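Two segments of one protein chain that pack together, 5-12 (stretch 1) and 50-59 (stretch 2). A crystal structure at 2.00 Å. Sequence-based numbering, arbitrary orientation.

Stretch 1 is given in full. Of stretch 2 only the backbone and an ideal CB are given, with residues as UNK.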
ATOM      1  N   TYR A   5     -11.599 -25.140   2.606  1.00 51.95           N
ATOM      2  CA  TYR A   5     -10.520 -24.203   2.933  1.00 62.21           C
ATOM      3  C   TYR A   5      -9.761 -23.777   1.672  1.00 62.79           C
ATOM      4  O   TYR A   5      -9.233 -24.614   0.938  1.00 68.03           O
ATOM      5  CB  TYR A   5      -9.551 -24.834   3.951  1.00 72.20           C
ATOM      6  CG  TYR A   5      -8.401 -23.934   4.397  1.00 72.51           C
ATOM      7  CD1 TYR A   5      -8.646 -22.770   5.126  1.00 70.62           C
ATOM      8  CD2 TYR A   5      -7.072 -24.260   4.110  1.00 66.86           C
ATOM      9  CE1 TYR A   5      -7.609 -21.942   5.541  1.00 68.90           C
ATOM     10  CE2 TYR A   5      -6.022 -23.433   4.523  1.00 64.81           C
ATOM     11  CZ  TYR A   5      -6.302 -22.276   5.243  1.00 67.28           C
ATOM     12  OH  TYR A   5      -5.288 -21.440   5.666  1.00 61.50           O
ATOM     13  N   ARG A   6      -9.706 -22.469   1.421  1.00 59.31           N
ATOM     14  CA  ARG A   6      -8.995 -21.928   0.269  1.00 53.76           C
ATOM     15  C   ARG A   6      -8.021 -20.847   0.724  1.00 50.40           C
ATOM     16  O   ARG A   6      -8.331 -20.058   1.624  1.00 42.93           O
ATOM     17  CB  ARG A   6      -9.970 -21.359  -0.767  1.00 54.27           C
ATOM     18  CG  ARG A   6     -10.992 -22.355  -1.290  1.00 55.43           C
ATOM     19  CD  ARG A   6     -11.012 -22.361  -2.812  1.00 54.00           C
ATOM     20  NE  ARG A   6     -10.073 -23.330  -3.351  1.00 60.23           N
ATOM     21  CZ  ARG A   6      -9.569 -23.290  -4.578  1.00 63.01           C
ATOM     22  NH1 ARG A   6      -9.896 -22.305  -5.406  1.00 54.36           N
ATOM     23  NH2 ARG A   6      -8.726 -24.236  -4.969  1.00 69.12           N
ATOM     24  N   THR A   7      -6.842 -20.811   0.102  1.00 45.83           N
ATOM     25  CA  THR A   7      -5.813 -19.879   0.547  1.00 48.80           C
ATOM     26  C   THR A   7      -4.985 -19.414  -0.644  1.00 48.13           C
ATOM     27  O   THR A   7      -4.794 -20.156  -1.614  1.00 47.55           O
ATOM     28  CB  THR A   7      -4.922 -20.519   1.629  1.00 52.91           C
ATOM     29  OG1 THR A   7      -4.107 -19.520   2.258  1.00 56.37           O
ATOM     30  CG2 THR A   7      -4.037 -21.611   1.038  1.00 51.83           C
ATOM     31  N   ALA A   8      -4.514 -18.160  -0.568  1.00 45.50           N
ATOM     32  CA  ALA A   8      -3.624 -17.566  -1.570  1.00 39.87           C
ATOM     33  C   ALA A   8      -2.220 -18.106  -1.345  1.00 47.24           C
ATOM     34  O   ALA A   8      -1.514 -17.673  -0.432  1.00 45.71           O
ATOM     35  CB  ALA A   8      -3.637 -16.040  -1.477  1.00 36.55           C
ATOM     36  N   SER A   9      -1.785 -19.031  -2.202  1.00 47.01           N
ATOM     37  CA  SER A   9      -0.528 -19.733  -1.981  1.00 42.93           C
ATOM     38  C   SER A   9       0.620 -19.238  -2.853  1.00 48.74           C
ATOM     39  O   SER A   9       1.749 -19.705  -2.667  1.00 52.43           O
ATOM     40  CB  SER A   9      -0.720 -21.234  -2.217  1.00 50.06           C
ATOM     41  OG  SER A   9      -1.174 -21.463  -3.532  1.00 46.93           O
ATOM     42  N   ASP A  10       0.375 -18.320  -3.789  1.00 47.26           N
ATOM     43  CA  ASP A  10       1.434 -17.819  -4.660  1.00 46.35           C
ATOM     44  C   ASP A  10       0.938 -16.585  -5.407  1.00 48.74           C
ATOM     45  O   ASP A  10      -0.253 -16.264  -5.403  1.00 48.79           O
ATOM     46  CB  ASP A  10       1.901 -18.887  -5.652  1.00 53.50           C
ATOM     47  CG  ASP A  10       3.402 -18.911  -5.813  1.00 55.72           C
ATOM     48  OD1 ASP A  10       4.064 -17.916  -5.442  1.00 51.83           O
ATOM     49  OD2 ASP A  10       3.920 -19.924  -6.315  1.00 56.09           O
ATOM     50  N   GLY A  11       1.870 -15.916  -6.078  1.00 45.48           N
ATOM     51  CA  GLY A  11       1.580 -14.694  -6.798  1.00 40.38           C
ATOM     52  C   GLY A  11       2.058 -13.492  -6.018  1.00 40.59           C
ATOM     53  O   GLY A  11       2.810 -13.608  -5.047  1.00 38.66           O
ATOM     54  N   SER A  12       1.600 -12.314  -6.445  1.00 41.85           N
ATOM     55  CA  SER A  12       2.006 -11.090  -5.764  1.00 37.22           C
ATOM     56  C   SER A  12       1.057  -9.953  -6.099  1.00 38.06           C
ATOM     57  O   SER A  12       0.516  -9.874  -7.205  1.00 43.35           O
ATOM     58  CB  SER A  12       3.437 -10.689  -6.140  1.00 41.80           C
ATOM     59  OG  SER A  12       3.488 -10.266  -7.493  1.00 42.28           O
ATOM     60  N   UNK A  50       4.217 -10.640  -1.514  1.00 38.47           N
ATOM     61  CA  UNK A  50       3.751 -12.018  -1.613  1.00 42.85           C
ATOM     62  C   UNK A  50       2.685 -12.313  -0.555  1.00 41.75           C
ATOM     63  O   UNK A  50       2.721 -11.739   0.536  1.00 34.59           O
ATOM     64  CB  UNK A  50       4.926 -12.987  -1.466  1.00 42.85           C
ATOM     65  N   UNK A  51       1.730 -13.208  -0.850  1.00 41.83           N
ATOM     66  CA  UNK A  51       0.703 -13.553   0.150  1.00 46.21           C
ATOM     67  C   UNK A  51       1.306 -14.295   1.336  1.00 46.52           C
ATOM     68  O   UNK A  51       2.170 -15.161   1.180  1.00 39.55           O
ATOM     69  CB  UNK A  51      -0.396 -14.406  -0.486  1.00 46.21           C
ATOM     70  N   UNK A  52       0.826 -13.967   2.530  1.00 41.21           N
ATOM     71  CA  UNK A  52       1.345 -14.585   3.746  1.00 46.14           C
ATOM     72  C   UNK A  52       0.706 -15.952   3.992  1.00 41.91           C
ATOM     73  O   UNK A  52      -0.508 -16.116   3.854  1.00 38.43           O
ATOM     74  CB  UNK A  52       1.105 -13.669   4.948  1.00 46.14           C
ATOM     75  N   UNK A  53       1.527 -16.935   4.367  1.00 40.90           N
ATOM     76  CA  UNK A  53       0.973 -18.222   4.781  1.00 42.16           C
ATOM     77  C   UNK A  53      -0.022 -17.996   5.907  1.00 46.75           C
ATOM     78  O   UNK A  53       0.195 -17.145   6.776  1.00 44.75           O
ATOM     79  CB  UNK A  53       2.079 -19.184   5.220  1.00 42.16           C
ATOM     80  N   UNK A  54      -1.117 -18.756   5.875  1.00 40.45           N
ATOM     81  CA  UNK A  54      -2.320 -18.565   6.683  1.00 41.13           C
ATOM     82  C   UNK A  54      -2.929 -17.181   6.523  1.00 38.19           C
ATOM     83  O   UNK A  54      -3.793 -16.806   7.316  1.00 39.33           O
ATOM     84  CB  UNK A  54      -1.999 -18.810   8.159  1.00 41.13           C
ATOM     85  N   UNK A  55      -2.495 -16.396   5.544  1.00 43.49           N
ATOM     86  CA  UNK A  55      -2.962 -15.029   5.452  1.00 36.20           C
ATOM     87  C   UNK A  55      -4.277 -14.832   4.726  1.00 37.91           C
ATOM     88  O   UNK A  55      -4.665 -13.685   4.491  1.00 34.65           O
ATOM     89  CB  UNK A  55      -1.889 -14.185   4.760  1.00 36.20           C
ATOM     90  N   UNK A  56      -4.980 -15.896   4.348  1.00 36.54           N
ATOM     91  CA  UNK A  56      -6.190 -15.761   3.545  1.00 37.91           C
ATOM     92  C   UNK A  56      -7.417 -16.156   4.357  1.00 38.07           C
ATOM     93  O   UNK A  56      -7.454 -17.234   4.958  1.00 41.07           O
ATOM     94  CB  UNK A  56      -6.093 -16.615   2.279  1.00 37.91           C
ATOM     95  N   UNK A  57      -8.407 -15.267   4.390  1.00 36.29           N
ATOM     96  CA  UNK A  57      -9.692 -15.530   5.030  1.00 38.22           C
ATOM     97  C   UNK A  57     -10.763 -15.332   3.973  1.00 43.50           C
ATOM     98  O   UNK A  57     -10.836 -14.264   3.360  1.00 45.85           O
ATOM     99  CB  UNK A  57      -9.924 -14.623   6.240  1.00 38.22           C
ATOM    100  N   UNK A  58     -11.585 -16.349   3.753  1.00 41.84           N
ATOM    101  CA  UNK A  58     -12.615 -16.288   2.729  1.00 42.49           C
ATOM    102  C   UNK A  58     -13.973 -16.409   3.403  1.00 45.86           C
ATOM    103  O   UNK A  58     -14.247 -17.408   4.078  1.00 46.80           O
ATOM    104  CB  UNK A  58     -12.421 -17.384   1.680  1.00 42.49           C
ATOM    105  N   UNK A  59     -14.816 -15.391   3.231  1.00 38.94           N
ATOM    106  CA  UNK A  59     -16.175 -15.428   3.765  1.00 37.42           C
ATOM    107  C   UNK A  59     -17.219 -15.799   2.721  1.00 45.14           C
ATOM    108  O   UNK A  59     -18.324 -16.213   3.084  1.00 40.93           O
ATOM    109  CB  UNK A  59     -16.528 -14.069   4.374  1.00 37.42           C
TER

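At position 50, CA-to-CB runs sideways to stretch 1, and the ideal CB lies 4.2 Å from G11 O. Stretch 1 makes no close demand here, so small or branched residues, polar or apolar, would all suit. The residue is T50, whose chi1 is p; its OG1 is hydrogen-bonded elsewhere in the structure.

Position 51 points toward stretch 1, its ideal CB 3.5 Å from A8 O. The A8 methyl offers an apolar surface nearby, and phi of -67° is compatible with a proline ring; alanine, valine or proline would be reasonable. P51 is found, with the largest area covered by the other stretch of any residue here. Its CB packs against A8 CB at 3.8 Å, while the ring lies along the backbone carbonyls: CG is 3.8 Å from D10 O and CD 3.2 Å from G11 O. Lacking an amide hydrogen, the proline meets G11 O through carbon.

Positions 52 and 53 both point away, with nothing of stretch 1 within 5.5 Å of either ideal CB. Many residues would do, including long polar ones; they are R52 and T53.

Position 54 also points away, but its ideal CB is 4.9 Å from Y5 OH, so a side chain of moderate length could bend back to the tyrosine. Phi and psi of 56° and 12° lie in the left-handed region, which favors glycine, asparagine or aspartate. N54 is the residue, and its OD1 approaches Y5 OH to 3.7 Å, a contact without a hydrogen bond.

At position 55, phi and psi of -85° and 7° do not themselves demand glycine. The local fold does: an ideal CB would lie 2.5 Å from the carbonyl O of position 52, a clash. G55 closes the type II turn that begins at R52, its N donating to R52 O at 2.6 Å.

Position 56 points toward stretch 1, its CA 5.1 Å from T7 CA. The ideal CB is 3.6 Å from A8 N, a donor, and 3.5 Å from T7 OG1, which favors a short side chain with an acceptor, such as serine or threonine. T56, with chi1 m, accepts a hydrogen bond from A8 N at OG1 (2.9 Å, 164°), so a side chain bridges the two backbones. Its CG2 rests 3.8 Å from R6 O.

Position 57 points away into space free of stretch 1, and the extended backbone would suit beta-branched or polar residues; it is T57.

Position 58 points toward stretch 1, but the chains have diverged: its CA is 7.1 Å from R6 CA, and its ideal CB is 4.9 Å from R6 O. An aliphatic side chain could fill the gap, and a polar one able to donate to R6 O would suit as well. V58, with chi1 t, brings CG2 to 4.0 Å from R6 O.

Position 59 is out of reach, leaving the choice open; it is T59.

Stretch 2 50-59: TPRTNGTTVT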
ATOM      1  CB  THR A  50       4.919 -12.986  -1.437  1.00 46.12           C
ATOM      2  OG1 THR A  50       5.463 -12.840  -0.120  1.00 55.82           O
ATOM      3  CG2 THR A  50       5.992 -12.706  -2.465  1.00 38.10           C
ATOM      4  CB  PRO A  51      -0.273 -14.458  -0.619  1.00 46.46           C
ATOM      5  CG  PRO A  51       0.178 -14.439  -2.054  1.00 52.05           C
ATOM      6  CD  PRO A  51       1.603 -14.010  -2.081  1.00 43.60           C
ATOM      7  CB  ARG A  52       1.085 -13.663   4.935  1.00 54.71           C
ATOM      8  CG  ARG A  52       2.177 -13.651   5.964  1.00 57.78           C
ATOM      9  CD  ARG A  52       1.835 -12.674   7.055  1.00 54.45           C
ATOM     10  NE  ARG A  52       2.580 -11.424   6.949  1.00 48.94           N
ATOM     11  CZ  ARG A  52       2.210 -10.304   7.563  1.00 47.87           C
ATOM     12  NH1 ARG A  52       1.104 -10.302   8.294  1.00 46.40           N
ATOM     13  NH2 ARG A  52       2.929  -9.192   7.443  1.00 42.44           N
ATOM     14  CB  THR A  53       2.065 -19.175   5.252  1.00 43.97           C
ATOM     15  OG1 THR A  53       3.026 -19.359   4.213  1.00 55.02           O
ATOM     16  CG2 THR A  53       1.465 -20.532   5.630  1.00 46.44           C
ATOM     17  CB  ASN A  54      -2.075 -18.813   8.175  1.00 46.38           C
ATOM     18  CG  ASN A  54      -1.834 -20.259   8.501  1.00 56.49           C
ATOM     19  OD1 ASN A  54      -2.181 -21.157   7.724  1.00 65.32           O
ATOM     20  ND2 ASN A  54      -1.242 -20.502   9.670  1.00 51.22           N
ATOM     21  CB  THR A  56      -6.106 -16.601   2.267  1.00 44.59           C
ATOM     22  OG1 THR A  56      -4.959 -16.189   1.502  1.00 45.89           O
ATOM     23  CG2 THR A  56      -7.357 -16.399   1.435  1.00 41.12           C
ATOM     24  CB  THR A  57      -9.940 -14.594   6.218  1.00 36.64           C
ATOM     25  OG1 THR A  57      -8.959 -14.823   7.232  1.00 42.77           O
ATOM     26  CG2 THR A  57     -11.314 -14.833   6.816  1.00 43.32           C
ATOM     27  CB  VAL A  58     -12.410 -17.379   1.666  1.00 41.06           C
ATOM     28  CG1 VAL A  58     -13.531 -17.353   0.660  1.00 37.75           C
ATOM     29  CG2 VAL A  58     -11.066 -17.155   0.976  1.00 37.11           C
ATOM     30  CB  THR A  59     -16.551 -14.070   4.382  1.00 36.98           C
ATOM     31  OG1 THR A  59     -16.361 -13.036   3.409  1.00 42.26           O
ATOM     32  CG2 THR A  59     -15.669 -13.764   5.595  1.00 42.05           C
TER
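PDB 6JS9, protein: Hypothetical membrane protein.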